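PDB 3PPT: Sodium/calcium exchanger regulatory protein 1 from Loligo pealei, which binds fatty acids such as palmitoleate inside its beta-barrel, also binds phosphoinositides and, when phosphorylated, stimulates the sodium/calcium exchanger of squid optic nerve. Local coordinates for residues N15-D18 and Y19-V23. Residues are numbered along the deposited sequence; the frame is centred on the assembly and turned at random. Where two conformers were deposited one is given.
Sequences NFDD and YMKAV. With PAM (palmitoleic acid), chain B.
Phe16 and Met20, one helical turn apart, meet through complementary first torsions: Phe16 CG is anti to its backbone N (chi1 -170°), Met20 CG anti to its carbonyl carbon (chi1 -71°). An extended chi2 then brings Met20 SD over the ring, and the bend at chi3 turns the methyl Met20 CE toward the same face. Met20 SD sits 4.1 Å from the centroid of the Phe16 ring, a Met-aromatic contact that Met20 CG supplements with a CH-pi approach to that face. The methyl Met20 CE completes the cover, 3.7 Å from Phe16 CD2. Palmitoleic acid touches this pair at two points along its chain, its C4 near the plane of the Phe16 ring at CE1 (3.9 Å) and its C9 beside Met20 SD; Arg125, which with Tyr127 hydrogen-bonds the bound fatty acid, makes a cation-pi contact with Phe16. Replacing Phe16 by an alanine is likely to leave the Met20 thioether without its aromatic platform, take the cation-pi partner from Arg125 and open a gap beside the lipid chain. The helix's outer side is polar. Asp17 OD2 forms a long salt bridge, 3.6 Å, with Lys21 NZ, and one water donates to both Asp17 OD2 and Asp18 OD1 while weakly accepting from Lys21; Asp17 OD1 turns instead to Arg30 and Asn34 of helix 27-35. Beneath both sides runs the i to i+4 ladder, in which Met20 N reaches Phe16 O at 2.9 Å, nearly straight at 169°. This division of an amphipathic helix illustrates the helix-turn-helix lid of fatty-acid-binding proteins, whose apolar side here lines the lipid pocket of the barrel.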
ATOM      1  N   ASN A  15       6.403 -12.774   1.791  0.60 12.44           N
ATOM      2  CA  ASN A  15       6.775 -12.329   3.140  0.60 12.67           C
ATOM      3  C   ASN A  15       5.790 -11.357   3.800  0.60 12.06           C
ATOM      4  O   ASN A  15       6.162 -10.609   4.699  0.60 12.10           O
ATOM      5  CB  ASN A  15       8.200 -11.756   3.165  0.60 13.22           C
ATOM      6  CG  ASN A  15       8.918 -12.037   4.467  0.60 14.03           C
ATOM      7  OD1 ASN A  15       8.658 -13.041   5.136  0.60 14.23           O
ATOM      8  ND2 ASN A  15       9.841 -11.155   4.829  0.60 14.43           N
ATOM      9  N   PHE A  16       4.533 -11.384   3.371  1.00 12.30           N
ATOM     10  CA  PHE A  16       3.512 -10.522   3.971  1.00 11.03           C
ATOM     11  C   PHE A  16       3.223 -10.889   5.428  1.00 10.57           C
ATOM     12  O   PHE A  16       2.986 -10.011   6.251  1.00 10.74           O
ATOM     13  CB  PHE A  16       2.233 -10.555   3.130  1.00 10.42           C
ATOM     14  CG  PHE A  16       1.195  -9.523   3.515  1.00 10.44           C
ATOM     15  CD1 PHE A  16       1.541  -8.203   3.768  1.00 11.72           C
ATOM     16  CD2 PHE A  16      -0.143  -9.877   3.550  1.00 11.26           C
ATOM     17  CE1 PHE A  16       0.558  -7.260   4.073  1.00 11.76           C
ATOM     18  CE2 PHE A  16      -1.113  -8.945   3.856  1.00 11.90           C
ATOM     19  CZ  PHE A  16      -0.765  -7.636   4.121  1.00 12.25           C
ATOM     20  N   ASP A  17       3.250 -12.180   5.755  1.00 11.16           N
ATOM     21  CA  ASP A  17       2.960 -12.584   7.129  1.00 11.60           C
ATOM     22  C   ASP A  17       4.000 -12.004   8.106  1.00 11.05           C
ATOM     23  O   ASP A  17       3.642 -11.480   9.166  1.00 11.35           O
ATOM     24  CB  ASP A  17       2.877 -14.110   7.254  1.00 13.51           C
ATOM     25  CG  ASP A  17       2.229 -14.551   8.556  1.00 15.23           C
ATOM     26  OD1 ASP A  17       1.162 -13.998   8.909  1.00 14.91           O
ATOM     27  OD2 ASP A  17       2.783 -15.450   9.219  1.00 19.49           O
ATOM     28  N   ASP A  18       5.280 -12.085   7.751  1.00 11.65           N
ATOM     29  CA  ASP A  18       6.310 -11.504   8.608  1.00 12.80           C
ATOM     30  C   ASP A  18       6.185  -9.975   8.705  1.00 12.10           C
ATOM     31  O   ASP A  18       6.433  -9.409   9.768  1.00 13.12           O
ATOM     32  CB  ASP A  18       7.713 -11.922   8.159  1.00 16.41           C
ATOM     33  CG  ASP A  18       8.142 -13.262   8.749  1.00 19.58           C
ATOM     34  OD1 ASP A  18       7.333 -13.907   9.456  1.00 21.91           O
ATOM     35  OD2 ASP A  18       9.292 -13.675   8.515  1.00 20.88           O
ATOM     36  N   TYR A  19       5.792  -9.315   7.612  1.00 11.73           N
ATOM     37  CA  TYR A  19       5.524  -7.882   7.646  1.00 10.94           C
ATOM     38  C   TYR A  19       4.435  -7.595   8.694  1.00 11.32           C
ATOM     39  O   TYR A  19       4.596  -6.733   9.574  1.00 11.49           O
ATOM     40  CB  TYR A  19       5.120  -7.336   6.260  1.00 11.66           C
ATOM     41  CG  TYR A  19       4.793  -5.859   6.346  1.00 11.22           C
ATOM     42  CD1 TYR A  19       5.791  -4.902   6.208  1.00 11.97           C
ATOM     43  CD2 TYR A  19       3.497  -5.422   6.622  1.00 11.84           C
ATOM     44  CE1 TYR A  19       5.512  -3.563   6.341  1.00 12.25           C
ATOM     45  CE2 TYR A  19       3.213  -4.085   6.762  1.00 11.64           C
ATOM     46  CZ  TYR A  19       4.223  -3.160   6.622  1.00 11.60           C
ATOM     47  OH  TYR A  19       3.951  -1.826   6.771  1.00 12.98           O
ATOM     48  N   MET A  20       3.316  -8.310   8.597  1.00 10.55           N
ATOM     49  CA  MET A  20       2.229  -8.110   9.543  1.00 11.07           C
ATOM     50  C   MET A  20       2.632  -8.420  10.988  1.00 11.49           C
ATOM     51  O   MET A  20       2.242  -7.694  11.894  1.00 11.74           O
ATOM     52  CB  MET A  20       1.008  -8.932   9.142  1.00 11.48           C
ATOM     53  CG  MET A  20       0.309  -8.389   7.892  1.00 11.71           C
ATOM     54  SD  MET A  20      -1.270  -9.189   7.606  1.00 11.45           S
ATOM     55  CE  MET A  20      -0.728 -10.821   7.090  1.00 11.80           C
ATOM     56  N   LYS A  21       3.411  -9.478  11.207  1.00 11.52           N
ATOM     57  CA  LYS A  21       3.891  -9.775  12.557  1.00 13.30           C
ATOM     58  C   LYS A  21       4.732  -8.622  13.098  1.00 13.56           C
ATOM     59  O   LYS A  21       4.600  -8.250  14.259  1.00 15.02           O
ATOM     60  CB  LYS A  21       4.686 -11.078  12.586  1.00 14.48           C
ATOM     61  CG  LYS A  21       3.817 -12.320  12.444  1.00 15.20           C
ATOM     62  CD  LYS A  21       4.653 -13.589  12.479  1.00 18.29           C
ATOM     63  CE  LYS A  21       3.771 -14.812  12.335  1.00 21.16           C
ATOM     64  NZ  LYS A  21       4.573 -16.064  12.307  1.00 23.20           N
ATOM     65  N   ALA A  22       5.560  -8.027  12.243  1.00 13.32           N
ATOM     66  CA  ALA A  22       6.460  -6.960  12.671  1.00 13.77           C
ATOM     67  C   ALA A  22       5.687  -5.711  13.079  1.00 14.27           C
ATOM     68  O   ALA A  22       6.129  -4.978  13.959  1.00 16.62           O
ATOM     69  CB  ALA A  22       7.463  -6.638  11.585  1.00 14.66           C
ATOM     70  N   VAL A  23       4.529  -5.469  12.464  1.00 13.09           N
ATOM     71  CA  VAL A  23       3.744  -4.293  12.843  1.00 13.55           C
ATOM     72  C   VAL A  23       2.698  -4.614  13.912  1.00 14.95           C
ATOM     73  O   VAL A  23       1.994  -3.723  14.375  1.00 17.03           O
ATOM     74  CB  VAL A  23       3.106  -3.547  11.635  1.00 14.04           C
ATOM     75  CG1 VAL A  23       4.174  -3.167  10.624  1.00 15.08           C
ATOM     76  CG2 VAL A  23       2.004  -4.378  10.981  1.00 14.78           C
TER
HETATM   77  C1  PAM B 500      -1.432  -4.296   0.218  0.84 11.82           C
HETATM   78  O1  PAM B 500      -1.967  -3.216  -0.142  0.84 12.15           O
HETATM   79  O2  PAM B 500      -1.347  -5.276  -0.561  0.84 11.73           O
HETATM   80  C2  PAM B 500      -0.865  -4.444   1.620  0.84 13.31           C
HETATM   81  C3  PAM B 500      -1.247  -3.308   2.559  0.84 14.01           C
HETATM   82  C4  PAM B 500      -0.698  -3.556   3.963  0.84 14.65           C
HETATM   83  C5  PAM B 500      -1.216  -2.493   4.931  0.84 14.94           C
HETATM   84  C6  PAM B 500      -0.698  -2.629   6.359  0.84 15.25           C
HETATM   85  C7  PAM B 500      -1.004  -3.992   6.967  1.00 16.75           C
HETATM   86  C8  PAM B 500      -2.504  -4.238   7.042  1.00 18.51           C
HETATM   87  C9  PAM B 500      -2.770  -5.608   7.613  1.00 19.64           C
HETATM   88  C10 PAM B 500      -4.009  -6.079   7.771  0.84 20.46           C
HETATM   89  C11 PAM B 500      -5.232  -5.283   7.387  0.84 22.76           C
HETATM   90  C12 PAM B 500      -6.020  -6.051   6.336  0.84 24.76           C
HETATM   91  C13 PAM B 500      -5.878  -5.433   4.955  0.84 26.38           C
HETATM   92  C14 PAM B 500      -6.674  -4.137   4.861  0.84 26.53           C
HETATM   93  C15 PAM B 500      -6.620  -3.595   3.439  0.84 26.10           C
HETATM   94  C16 PAM B 500      -7.968  -3.075   3.004  0.84 25.12           C
HETATM   95  O   HOH W   1       5.493 -15.727   9.198  1.00 39.66           O